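Local coordinates for protein DNA polymerase (PDB 2PY5) that replicates the viral genome by protein-primed, strand-displacing DNA synthesis and proofreads its product with a 3'-5' exonuclease, at residues A12-T17 against A164-D169; K220-A225 against S349-K354. The protein carries 2 engineered substitutions. One frame throughout, in Å; residues are numbered along the deposited sequence. Where two conformers were deposited one is given.

Contact 1 (A12-T17 against A164-D169); sequences AFETTT and AYIKND. Engineered in segment 12-17: Ala12 (natural residue Asp). With nucleotides of chain A.
Glu14 and Ile166 meet alongside each other, their side chains running in opposite directions: the methylene CG of Glu14 lies 3.7 Å from CG1 of Ile166, and CD1 of the same isoleucine rests at 3.8 Å from that methylene. The aliphatic half of the glutamate thus has an apolar partner, while its carboxylate is left for polar work. A bend at CB-CG (chi2 -65°) turns that carboxylate toward the sugar of the thymidine nucleotide DT7 of chain A, whose O3' donates a hydrogen bond of 2.7 Å to OE1 of Glu14. The same O3' accepts the backbone N-H of Thr15 at 3.0 Å, a nearly straight bond (162°). Two neighbouring residues of one strand therefore grip the 3' hydroxyl, one as acceptor and one as donor. Glu14 is essential for exonucleolysis, and Thr15 helps to stabilise the frayed primer terminus during proofreading.

The other oxygen, OE2 of Glu14, comes 4.0 Å from OD2 of Asp169, the two carboxylate planes being 46° apart. A water beside the pair links the two carboxylates, 2.7 Å from OE2 of Glu14 and 2.7 Å from OD2 of Asp169. Asp169 is a magnesium ligand in this protein. Ala12 is an engineered replacement for an aspartate essential for exonucleolysis, and its methyl group brings no carboxylate to the site.

Strand 8-15 lies between strands 24-31 and 57-60 in the mixed sheet of the exonuclease domain. Phe13, on the face away from helix 160-182, packs against helix 63-76, whereas Ile166 extends the helix's apolar side onto Ala26 of strand 24-31 and Ile40 of strand 38-41.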
loop_
_atom_site.group_PDB
_atom_site.type_symbol
_atom_site.label_atom_id
_atom_site.label_comp_id
_atom_site.label_asym_id
_atom_site.label_seq_id
_atom_site.Cartn_x
_atom_site.Cartn_y
_atom_site.Cartn_z
ATOM N N ALA F 12 -17.665 -13.777 -4.242
ATOM C CA ALA F 12 -17.778 -13.183 -2.911
ATOM C C ALA F 12 -18.538 -14.114 -1.988
ATOM O O ALA F 12 -19.349 -14.930 -2.441
ATOM C CB ALA F 12 -18.501 -11.856 -2.975
ATOM N N PHE F 13 -18.251 -13.986 -0.692
ATOM C CA PHE F 13 -19.048 -14.623 0.357
ATOM C C PHE F 13 -19.645 -13.576 1.287
ATOM O O PHE F 13 -19.038 -12.524 1.538
ATOM C CB PHE F 13 -18.179 -15.493 1.257
ATOM C CG PHE F 13 -17.547 -16.704 0.597
ATOM C CD1 PHE F 13 -16.334 -17.157 1.062
ATOM C CD2 PHE F 13 -18.170 -17.405 -0.428
ATOM C CE1 PHE F 13 -15.742 -18.281 0.548
ATOM C CE2 PHE F 13 -17.582 -18.521 -0.965
ATOM C CZ PHE F 13 -16.349 -18.961 -0.478
ATOM N N GLU F 14 -20.832 -13.869 1.817
ATOM C CA GLU F 14 -21.336 -13.194 3.013
ATOM C C GLU F 14 -21.282 -14.224 4.125
ATOM O O GLU F 14 -21.580 -15.405 3.910
ATOM C CB GLU F 14 -22.748 -12.651 2.833
ATOM C CG GLU F 14 -22.941 -11.745 1.627
ATOM C CD GLU F 14 -22.149 -10.434 1.686
ATOM O OE1 GLU F 14 -21.680 -10.018 2.769
ATOM O OE2 GLU F 14 -22.018 -9.803 0.615
ATOM N N THR F 15 -20.897 -13.779 5.322
ATOM C CA THR F 15 -20.566 -14.707 6.391
ATOM C C THR F 15 -21.218 -14.294 7.713
ATOM O O THR F 15 -21.525 -13.130 7.930
ATOM C CB THR F 15 -19.038 -14.795 6.570
ATOM O OG1 THR F 15 -18.543 -13.502 6.937
ATOM C CG2 THR F 15 -18.352 -15.239 5.272
ATOM N N THR F 16 -21.460 -15.268 8.585
ATOM C CA THR F 16 -21.974 -14.977 9.900
ATOM C C THR F 16 -20.868 -14.425 10.788
ATOM O O THR F 16 -19.678 -14.605 10.492
ATOM C CB THR F 16 -22.614 -16.212 10.532
ATOM O OG1 THR F 16 -21.629 -17.223 10.728
ATOM C CG2 THR F 16 -23.719 -16.745 9.643
ATOM N N THR F 17 -21.260 -13.766 11.877
ATOM C CA THR F 17 -20.335 -12.923 12.627
ATOM C C THR F 17 -20.240 -13.315 14.095
ATOM O O THR F 17 -19.863 -12.509 14.933
ATOM C CB THR F 17 -20.719 -11.442 12.461
ATOM O OG1 THR F 17 -21.957 -11.173 13.123
ATOM C CG2 THR F 17 -20.839 -11.097 10.966
ATOM N N ALA F 164 -29.271 -8.679 -4.390
ATOM C CA ALA F 164 -28.872 -7.534 -5.216
ATOM C C ALA F 164 -27.526 -6.966 -4.779
ATOM O O ALA F 164 -26.697 -6.601 -5.622
ATOM C CB ALA F 164 -29.957 -6.458 -5.173
ATOM N N TYR F 165 -27.298 -6.881 -3.466
ATOM C CA TYR F 165 -26.014 -6.402 -2.950
ATOM C C TYR F 165 -24.863 -7.328 -3.356
ATOM O O TYR F 165 -23.788 -6.875 -3.750
ATOM C CB TYR F 165 -26.030 -6.298 -1.420
ATOM C CG TYR F 165 -26.547 -4.997 -0.853
ATOM C CD1 TYR F 165 -25.995 -3.775 -1.232
ATOM C CD2 TYR F 165 -27.564 -4.992 0.102
ATOM C CE1 TYR F 165 -26.466 -2.580 -0.700
ATOM C CE2 TYR F 165 -28.034 -3.803 0.645
ATOM C CZ TYR F 165 -27.481 -2.602 0.240
ATOM O OH TYR F 165 -27.948 -1.420 0.775
ATOM N N ILE F 166 -25.087 -8.632 -3.239
ATOM C CA ILE F 166 -24.067 -9.617 -3.562
ATOM C C ILE F 166 -23.751 -9.575 -5.061
ATOM O O ILE F 166 -22.584 -9.566 -5.463
ATOM C CB ILE F 166 -24.509 -11.050 -3.123
ATOM C CG1 ILE F 166 -24.677 -11.112 -1.597
ATOM C CG2 ILE F 166 -23.486 -12.104 -3.608
ATOM C CD1 ILE F 166 -25.530 -12.301 -1.108
ATOM N N LYS F 167 -24.791 -9.521 -5.881
ATOM C CA LYS F 167 -24.631 -9.427 -7.322
ATOM C C LYS F 167 -23.862 -8.157 -7.710
ATOM O O LYS F 167 -23.003 -8.183 -8.596
ATOM C CB LYS F 167 -25.996 -9.428 -8.009
ATOM C CG LYS F 167 -25.910 -9.643 -9.498
ATOM C CD LYS F 167 -27.263 -9.642 -10.120
ATOM C CE LYS F 167 -27.167 -9.759 -11.621
ATOM N NZ LYS F 167 -28.510 -9.789 -12.255
ATOM N N ASN F 168 -24.168 -7.053 -7.040
ATOM C CA ASN F 168 -23.490 -5.780 -7.319
ATOM C C ASN F 168 -22.014 -5.870 -6.940
ATOM O O ASN F 168 -21.136 -5.430 -7.704
ATOM C CB ASN F 168 -24.172 -4.642 -6.555
ATOM C CG ASN F 168 -23.528 -3.299 -6.802
ATOM O OD1 ASN F 168 -23.245 -2.553 -5.859
ATOM N ND2 ASN F 168 -23.300 -2.969 -8.075
ATOM N N ASP F 169 -21.728 -6.427 -5.765
ATOM C CA ASP F 169 -20.335 -6.591 -5.320
ATOM C C ASP F 169 -19.502 -7.383 -6.309
ATOM O O ASP F 169 -18.407 -6.951 -6.685
ATOM C CB ASP F 169 -20.247 -7.294 -3.965
ATOM C CG ASP F 169 -20.564 -6.389 -2.805
ATOM O OD1 ASP F 169 -20.825 -5.188 -3.019
ATOM O OD2 ASP F 169 -20.541 -6.896 -1.660
ATOM P P DT A 7 -17.695 -7.544 2.675
ATOM O OP1 DT A 7 -18.526 -7.917 1.520
ATOM O OP2 DT A 7 -17.697 -6.152 3.168
ATOM O "O5'" DT A 7 -18.070 -8.435 3.948
ATOM C "C5'" DT A 7 -18.048 -9.853 3.889
ATOM C "C4'" DT A 7 -18.478 -10.385 5.244
ATOM O "O4'" DT A 7 -17.582 -9.890 6.258
ATOM C "C3'" DT A 7 -19.866 -9.954 5.724
ATOM O "O3'" DT A 7 -20.913 -10.796 5.222
ATOM C "C2'" DT A 7 -19.713 -10.133 7.228
ATOM C "C1'" DT A 7 -18.274 -9.720 7.481
ATOM N N1 DT A 7 -18.111 -8.297 7.952
ATOM C C2 DT A 7 -18.240 -8.061 9.298
ATOM O O2 DT A 7 -18.483 -8.934 10.110
ATOM N N3 DT A 7 -18.071 -6.757 9.673
ATOM C C4 DT A 7 -17.788 -5.686 8.850
ATOM O O4 DT A 7 -17.657 -4.543 9.303
ATOM C C5 DT A 7 -17.665 -5.997 7.448
ATOM C C7 DT A 7 -17.354 -4.907 6.466
ATOM C C6 DT A 7 -17.827 -7.273 7.058
HETATM O O HOH W 1 -21.117 -7.273 0.907
#

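Contact 2 (K220-A225 against S349-K354). With nucleotides of chain C.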
loop_
_atom_site.group_PDB
_atom_site.type_symbol
_atom_site.label_atom_id
_atom_site.label_comp_id
_atom_site.label_asym_id
_atom_site.label_seq_id
_atom_site.Cartn_x
_atom_site.Cartn_y
_atom_site.Cartn_z
ATOM N N LYS F 220 21.155 -7.826 1.060
ATOM C CA LYS F 220 20.845 -7.626 2.466
ATOM C C LYS F 220 21.458 -6.312 2.994
ATOM O O LYS F 220 20.797 -5.567 3.695
ATOM C CB LYS F 220 21.325 -8.825 3.293
ATOM C CG LYS F 220 20.989 -8.744 4.766
ATOM C CD LYS F 220 21.237 -10.092 5.482
ATOM N N GLU F 221 22.710 -6.038 2.629
ATOM C CA GLU F 221 23.354 -4.765 3.014
ATOM C C GLU F 221 22.640 -3.556 2.429
ATOM O O GLU F 221 22.369 -2.577 3.123
ATOM C CB GLU F 221 24.839 -4.742 2.613
ATOM C CG GLU F 221 25.679 -5.774 3.333
ATOM C CD GLU F 221 27.173 -5.606 3.110
ATOM O OE1 GLU F 221 27.943 -6.294 3.818
ATOM O OE2 GLU F 221 27.583 -4.767 2.270
ATOM N N VAL F 222 22.321 -3.627 1.138
ATOM C CA VAL F 222 21.588 -2.547 0.493
ATOM C C VAL F 222 20.259 -2.304 1.237
ATOM O O VAL F 222 19.868 -1.174 1.476
ATOM C CB VAL F 222 21.337 -2.840 -1.009
ATOM C CG1 VAL F 222 20.481 -1.747 -1.665
ATOM C CG2 VAL F 222 22.687 -2.968 -1.757
ATOM N N ARG F 223 19.581 -3.397 1.604
ATOM C CA ARG F 223 18.258 -3.332 2.183
ATOM C C ARG F 223 18.248 -2.636 3.547
ATOM O O ARG F 223 17.254 -2.022 3.927
ATOM C CB ARG F 223 17.674 -4.740 2.278
ATOM C CG ARG F 223 16.255 -4.856 2.874
ATOM C CD ARG F 223 15.716 -6.291 2.788
ATOM N NE ARG F 223 15.836 -6.736 1.411
ATOM C CZ ARG F 223 15.054 -6.339 0.426
ATOM N NH1 ARG F 223 13.961 -5.614 0.664
ATOM N NH2 ARG F 223 15.338 -6.735 -0.805
ATOM N N TYR F 224 19.369 -2.698 4.263
ATOM C CA TYR F 224 19.461 -1.961 5.525
ATOM C C TYR F 224 19.218 -0.462 5.334
ATOM O O TYR F 224 18.835 0.224 6.276
ATOM C CB TYR F 224 20.812 -2.151 6.215
ATOM C CG TYR F 224 21.174 -3.549 6.656
ATOM C CD1 TYR F 224 22.437 -4.049 6.427
ATOM C CD2 TYR F 224 20.250 -4.363 7.297
ATOM C CE1 TYR F 224 22.794 -5.318 6.825
ATOM C CE2 TYR F 224 20.602 -5.650 7.702
ATOM C CZ TYR F 224 21.865 -6.116 7.454
ATOM O OH TYR F 224 22.244 -7.403 7.862
ATOM N N ALA F 225 19.494 0.036 4.121
ATOM C CA ALA F 225 19.335 1.431 3.804
ATOM C C ALA F 225 17.957 1.776 3.233
ATOM O O ALA F 225 17.722 2.945 2.873
ATOM C CB ALA F 225 20.456 1.868 2.795
ATOM N N SER F 349 32.075 0.575 6.369
ATOM C CA SER F 349 32.186 0.049 5.015
ATOM C C SER F 349 31.017 0.595 4.206
ATOM O O SER F 349 30.148 1.284 4.736
ATOM C CB SER F 349 32.133 -1.482 5.036
ATOM O OG SER F 349 30.801 -1.967 5.132
ATOM N N GLY F 350 30.965 0.248 2.923
ATOM C CA GLY F 350 29.799 0.580 2.137
ATOM C C GLY F 350 29.840 0.018 0.731
ATOM O O GLY F 350 30.663 -0.840 0.415
ATOM N N LEU F 351 28.929 0.528 -0.086
ATOM C CA LEU F 351 28.813 0.143 -1.494
ATOM C C LEU F 351 28.643 1.396 -2.325
ATOM O O LEU F 351 27.887 2.297 -1.959
ATOM C CB LEU F 351 27.611 -0.782 -1.746
ATOM C CG LEU F 351 27.378 -2.001 -0.855
ATOM C CD1 LEU F 351 26.566 -1.607 0.363
ATOM C CD2 LEU F 351 26.650 -3.106 -1.638
ATOM N N LYS F 352 29.343 1.458 -3.459
ATOM C CA LYS F 352 29.175 2.587 -4.383
ATOM C C LYS F 352 28.611 2.124 -5.719
ATOM O O LYS F 352 28.789 0.956 -6.123
ATOM C CB LYS F 352 30.460 3.393 -4.559
ATOM C CG LYS F 352 31.614 2.619 -5.138
ATOM C CD LYS F 352 32.852 3.472 -5.300
ATOM C CE LYS F 352 33.946 2.711 -6.000
ATOM N NZ LYS F 352 35.221 3.543 -6.138
ATOM N N PHE F 353 27.894 3.025 -6.367
ATOM C CA PHE F 353 27.117 2.698 -7.566
ATOM C C PHE F 353 27.347 3.697 -8.688
ATOM O O PHE F 353 27.366 4.895 -8.474
ATOM C CB PHE F 353 25.608 2.715 -7.265
ATOM C CG PHE F 353 25.204 1.815 -6.128
ATOM C CD1 PHE F 353 25.257 2.277 -4.830
ATOM C CD2 PHE F 353 24.792 0.521 -6.362
ATOM C CE1 PHE F 353 24.906 1.463 -3.765
ATOM C CE2 PHE F 353 24.440 -0.296 -5.280
ATOM C CZ PHE F 353 24.514 0.201 -3.996
ATOM N N LYS F 354 27.399 3.169 -9.900
ATOM C CA LYS F 354 27.179 3.984 -11.080
ATOM C C LYS F 354 25.794 4.602 -11.015
ATOM O O LYS F 354 24.904 4.097 -10.312
ATOM C CB LYS F 354 27.325 3.157 -12.358
ATOM C CG LYS F 354 28.634 2.433 -12.465
ATOM C CD LYS F 354 28.810 1.722 -13.803
ATOM C CE LYS F 354 28.211 0.357 -13.796
ATOM N NZ LYS F 354 28.841 -0.473 -14.884
ATOM P P DT C 6 11.527 -5.424 3.593
ATOM O OP1 DT C 6 12.914 -4.932 3.658
ATOM O OP2 DT C 6 11.184 -6.766 3.043
ATOM O "O5'" DT C 6 10.885 -5.374 5.062
ATOM C "C5'" DT C 6 11.144 -4.296 5.942
ATOM C "C4'" DT C 6 10.487 -4.596 7.272
ATOM O "O4'" DT C 6 9.055 -4.471 7.083
ATOM C "C3'" DT C 6 10.741 -6.008 7.817
ATOM O "O3'" DT C 6 10.986 -6.003 9.234
ATOM C "C2'" DT C 6 9.462 -6.759 7.464
ATOM C "C1'" DT C 6 8.415 -5.649 7.531
ATOM N N1 DT C 6 7.164 -5.870 6.704
ATOM C C2 DT C 6 5.937 -5.613 7.288
ATOM O O2 DT C 6 5.817 -5.221 8.440
ATOM N N3 DT C 6 4.853 -5.835 6.465
ATOM C C4 DT C 6 4.863 -6.280 5.153
ATOM O O4 DT C 6 3.827 -6.446 4.513
ATOM C C5 DT C 6 6.178 -6.527 4.601
ATOM C C7 DT C 6 6.334 -7.014 3.189
ATOM C C6 DT C 6 7.248 -6.313 5.388
HETATM O O HOH W 2 29.997 -2.890 2.617
#
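Helix 216-223 lies against the extended strand 340-356, with CA of Val222 8.0 Å from CA of Leu351, a separation bridged by side chains. N of Ala225 bonds to O of Val222 at 2.9 Å.

In the conformer described here, one of two, the branches of Leu351 meet Val222 and Glu221. Its CD2 approaches CG2 of Val222 at 4.0 Å, the side chains crossing at about a right angle, while its CD1 lies 3.8 Å from OE2 of Glu221. Having CG beside its backbone N (chi1 -49°) directs the leucine fork at the helix in this conformer. The same CG2 of Val222 sits at the edge of the Phe353 ring, 4.3 Å from CZ, so the compact valine touches both Leu351 and Phe353, which lie two residues apart and point to the same side of the strand.

Glu221, extended beyond CG, carries its carboxylate past the leucine to a water. That water donates to OE2 of Glu221 and to O of Gly350, and accepts from OG of Ser349 at 2.8 Å.

On another side of the helix, NH1 of Arg223 donates to OP1 of DT6 of chain C at 3.2 Å, and Asp219 forms a salt bridge with its NH2. An apolar seam bordered by a water-mediated polar link thus joins the DNA-binding region 192-229 to the polymerization region, while Arg223, on the same helix, holds a DNA phosphate.

From the N terminus the chain first lays down strand 8-15, builds most of the exonuclease sheet, and returns on helix 160-182, where contact 1 closes a long loop within the exonuclease region. It then passes through helices 190-202 and 204-210 to helix 216-223. Contact 2 opens there and closes after another long excursion, on strand 340-356 of the polymerization region. The two loops follow in series, neither nested nor crossed. The centres of contact 1 and contact 2 are about 48 Å apart, on opposite sides of the chain's centre. Contact 1 ties sheet to helix around the 3' end of a bound DNA strand, whereas contact 2 ties the connecting region to the polymerization region.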